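Local coordinates for Non-structural polyprotein (Sindbis virus, PDB 4GUA) that carries, in this P23 precursor fragment, the nsP2 cysteine protease that probably cleaves the viral polyprotein, joined to the nsP3 macro and zinc-binding domains, at residues Gln357-Val362 with His441-Val446. Sequence-based numbering, arbitrary orientation.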
loop_
_atom_site.group_PDB
_atom_site.type_symbol
_atom_site.label_atom_id
_atom_site.label_comp_id
_atom_site.label_asym_id
_atom_site.label_seq_id
_atom_site.Cartn_x
_atom_site.Cartn_y
_atom_site.Cartn_z
ATOM N N GLN A 357 21.197 11.788 22.038
ATOM C CA GLN A 357 21.724 10.425 21.985
ATOM C C GLN A 357 21.087 9.579 20.877
ATOM O O GLN A 357 21.453 8.422 20.697
ATOM C CB GLN A 357 21.517 9.730 23.336
ATOM C CG GLN A 357 22.395 10.260 24.463
ATOM C CD GLN A 357 23.877 10.065 24.189
ATOM O OE1 GLN A 357 24.345 8.934 24.028
ATOM N NE2 GLN A 357 24.624 11.165 24.131
ATOM N N GLU A 358 20.131 10.142 20.143
ATOM C CA GLU A 358 19.417 9.386 19.110
ATOM C C GLU A 358 20.305 9.164 17.891
ATOM O O GLU A 358 21.194 9.967 17.626
ATOM C CB GLU A 358 18.137 10.115 18.698
ATOM C CG GLU A 358 17.018 10.072 19.733
ATOM C CD GLU A 358 17.293 10.932 20.948
ATOM O OE1 GLU A 358 18.004 11.949 20.810
ATOM O OE2 GLU A 358 16.784 10.595 22.042
ATOM N N GLU A 359 20.055 8.089 17.145
ATOM C CA GLU A 359 20.916 7.697 16.018
ATOM C C GLU A 359 21.069 8.797 14.973
ATOM O O GLU A 359 22.162 9.016 14.440
ATOM C CB GLU A 359 20.391 6.431 15.340
ATOM C CG GLU A 359 21.214 6.012 14.127
ATOM C CD GLU A 359 20.739 4.713 13.493
ATOM O OE1 GLU A 359 20.034 3.929 14.176
ATOM O OE2 GLU A 359 21.063 4.485 12.302
ATOM N N ALA A 360 19.964 9.461 14.656
ATOM C CA ALA A 360 19.997 10.554 13.700
ATOM C C ALA A 360 19.359 11.793 14.307
ATOM O O ALA A 360 18.451 11.706 15.132
ATOM C CB ALA A 360 19.275 10.157 12.424
ATOM N N VAL A 361 19.842 12.952 13.887
ATOM C CA VAL A 361 19.283 14.212 14.334
ATOM C C VAL A 361 18.833 14.994 13.112
ATOM O O VAL A 361 19.524 15.020 12.090
ATOM C CB VAL A 361 20.321 15.034 15.125
ATOM C CG1 VAL A 361 21.540 15.339 14.265
ATOM C CG2 VAL A 361 19.696 16.313 15.652
ATOM N N VAL A 362 17.682 15.643 13.228
ATOM C CA VAL A 362 17.125 16.403 12.123
ATOM C C VAL A 362 17.363 17.873 12.382
ATOM O O VAL A 362 17.051 18.386 13.456
ATOM C CB VAL A 362 15.613 16.168 11.963
ATOM C CG1 VAL A 362 15.012 17.182 10.994
ATOM C CG2 VAL A 362 15.335 14.739 11.510
ATOM N N HIS A 441 17.261 3.970 5.593
ATOM C CA HIS A 441 18.493 3.666 6.320
ATOM C C HIS A 441 18.295 2.889 7.616
ATOM O O HIS A 441 19.239 2.710 8.378
ATOM C CB HIS A 441 19.289 4.942 6.550
ATOM C CG HIS A 441 19.810 5.533 5.279
ATOM N ND1 HIS A 441 19.127 6.500 4.575
ATOM C CD2 HIS A 441 20.924 5.261 4.562
ATOM C CE1 HIS A 441 19.810 6.815 3.488
ATOM N NE2 HIS A 441 20.904 6.077 3.457
ATOM N N ASN A 442 17.061 2.464 7.872
ATOM C CA ASN A 442 16.717 1.734 9.090
ATOM C C ASN A 442 17.217 2.425 10.350
ATOM O O ASN A 442 17.830 1.803 11.215
ATOM C CB ASN A 442 17.254 0.309 9.049
ATOM C CG ASN A 442 16.593 -0.580 10.081
ATOM O OD1 ASN A 442 15.522 -0.256 10.594
ATOM N ND2 ASN A 442 17.231 -1.697 10.402
ATOM N N ILE A 443 16.950 3.719 10.435
ATOM C CA ILE A 443 17.313 4.515 11.590
ATOM C C ILE A 443 16.389 4.185 12.760
ATOM O O ILE A 443 15.164 4.256 12.642
ATOM C CB ILE A 443 17.236 6.003 11.241
ATOM C CG1 ILE A 443 18.214 6.296 10.098
ATOM C CG2 ILE A 443 17.519 6.861 12.471
ATOM C CD1 ILE A 443 18.274 7.735 9.692
ATOM N N LYS A 444 16.993 3.806 13.881
ATOM C CA LYS A 444 16.251 3.306 15.034
ATOM C C LYS A 444 15.661 4.420 15.916
ATOM O O LYS A 444 14.601 4.256 16.523
ATOM C CB LYS A 444 17.151 2.396 15.871
ATOM C CG LYS A 444 17.714 1.194 15.122
ATOM C CD LYS A 444 16.703 0.061 15.070
ATOM C CE LYS A 444 17.365 -1.276 14.747
ATOM N NZ LYS A 444 16.370 -2.341 14.409
ATOM N N SER A 445 16.360 5.546 16.002
ATOM C CA SER A 445 15.887 6.672 16.794
ATOM C C SER A 445 16.226 7.969 16.080
ATOM O O SER A 445 17.272 8.079 15.430
ATOM C CB SER A 445 16.550 6.681 18.172
ATOM O OG SER A 445 17.963 6.596 18.058
ATOM N N VAL A 446 15.363 8.967 16.217
ATOM C CA VAL A 446 15.620 10.229 15.554
ATOM C C VAL A 446 15.239 11.400 16.449
ATOM O O VAL A 446 14.174 11.402 17.060
ATOM C CB VAL A 446 14.874 10.299 14.200
ATOM C CG1 VAL A 446 13.411 9.971 14.385
ATOM C CG2 VAL A 446 15.043 11.667 13.566
#
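Glu359 reaches from just before strand 360-364 across the chain that leads into strand 445-448, and two successive amides, of Glu359 and Ala360, and that of Lys444 donate across the contact. Its CB lies beside Ser445, 3.5 Å from the carbonyl O and about as far from OG. Because CG stands anti to the backbone N (chi1 178°) and the chain stays extended beyond it, the side chain runs on over Ile443, with CG near the CG2 methyl. At the tip the two carboxylate oxygens, both near Ile443 CA, have different partners: OE1 accepts a nearly straight hydrogen bond from Lys444 N (3.1 Å), which meets it from above the carboxylate plane, and OE2 forms a salt bridge with Lys406 NZ of strand 405-410. Lys444, whose CB and CG brush OE1, sends its own ammonium to Asp338.

Ser445 holds segment 357-362 with both of its oxygens. Ser445 OG, between the backbone N and the carbonyl carbon at chi1 52°, accepts a hydrogen bond of 2.7 Å from Glu359 N (169° at the hydrogen). Ser445 O receives Ala360 N at 3.1 Å. Glu358 packs its CB and CG against Ser445 CB, then turns its carboxylate to Thr482 and Tyr484.

Beyond these polar bonds the contact becomes apolar. The Ala360 CB touches Ile443 CG2 at 3.7 Å, and CG2 of Val362 meets CG2 of Val446. Val446 also sets its CA hydrogen against Ala360 O (3.2 Å between CA and O), within the parallel bridge that pairs the two residues. Helix 420-440 covers Val362 and Ile443 and ends in a Schellman motif with Asn442 at positive phi, turning the chain into strand 445-448 next to 360-364: adjacent parallel strands in the central mixed sheet of the alpha/beta/alpha macro domain fold.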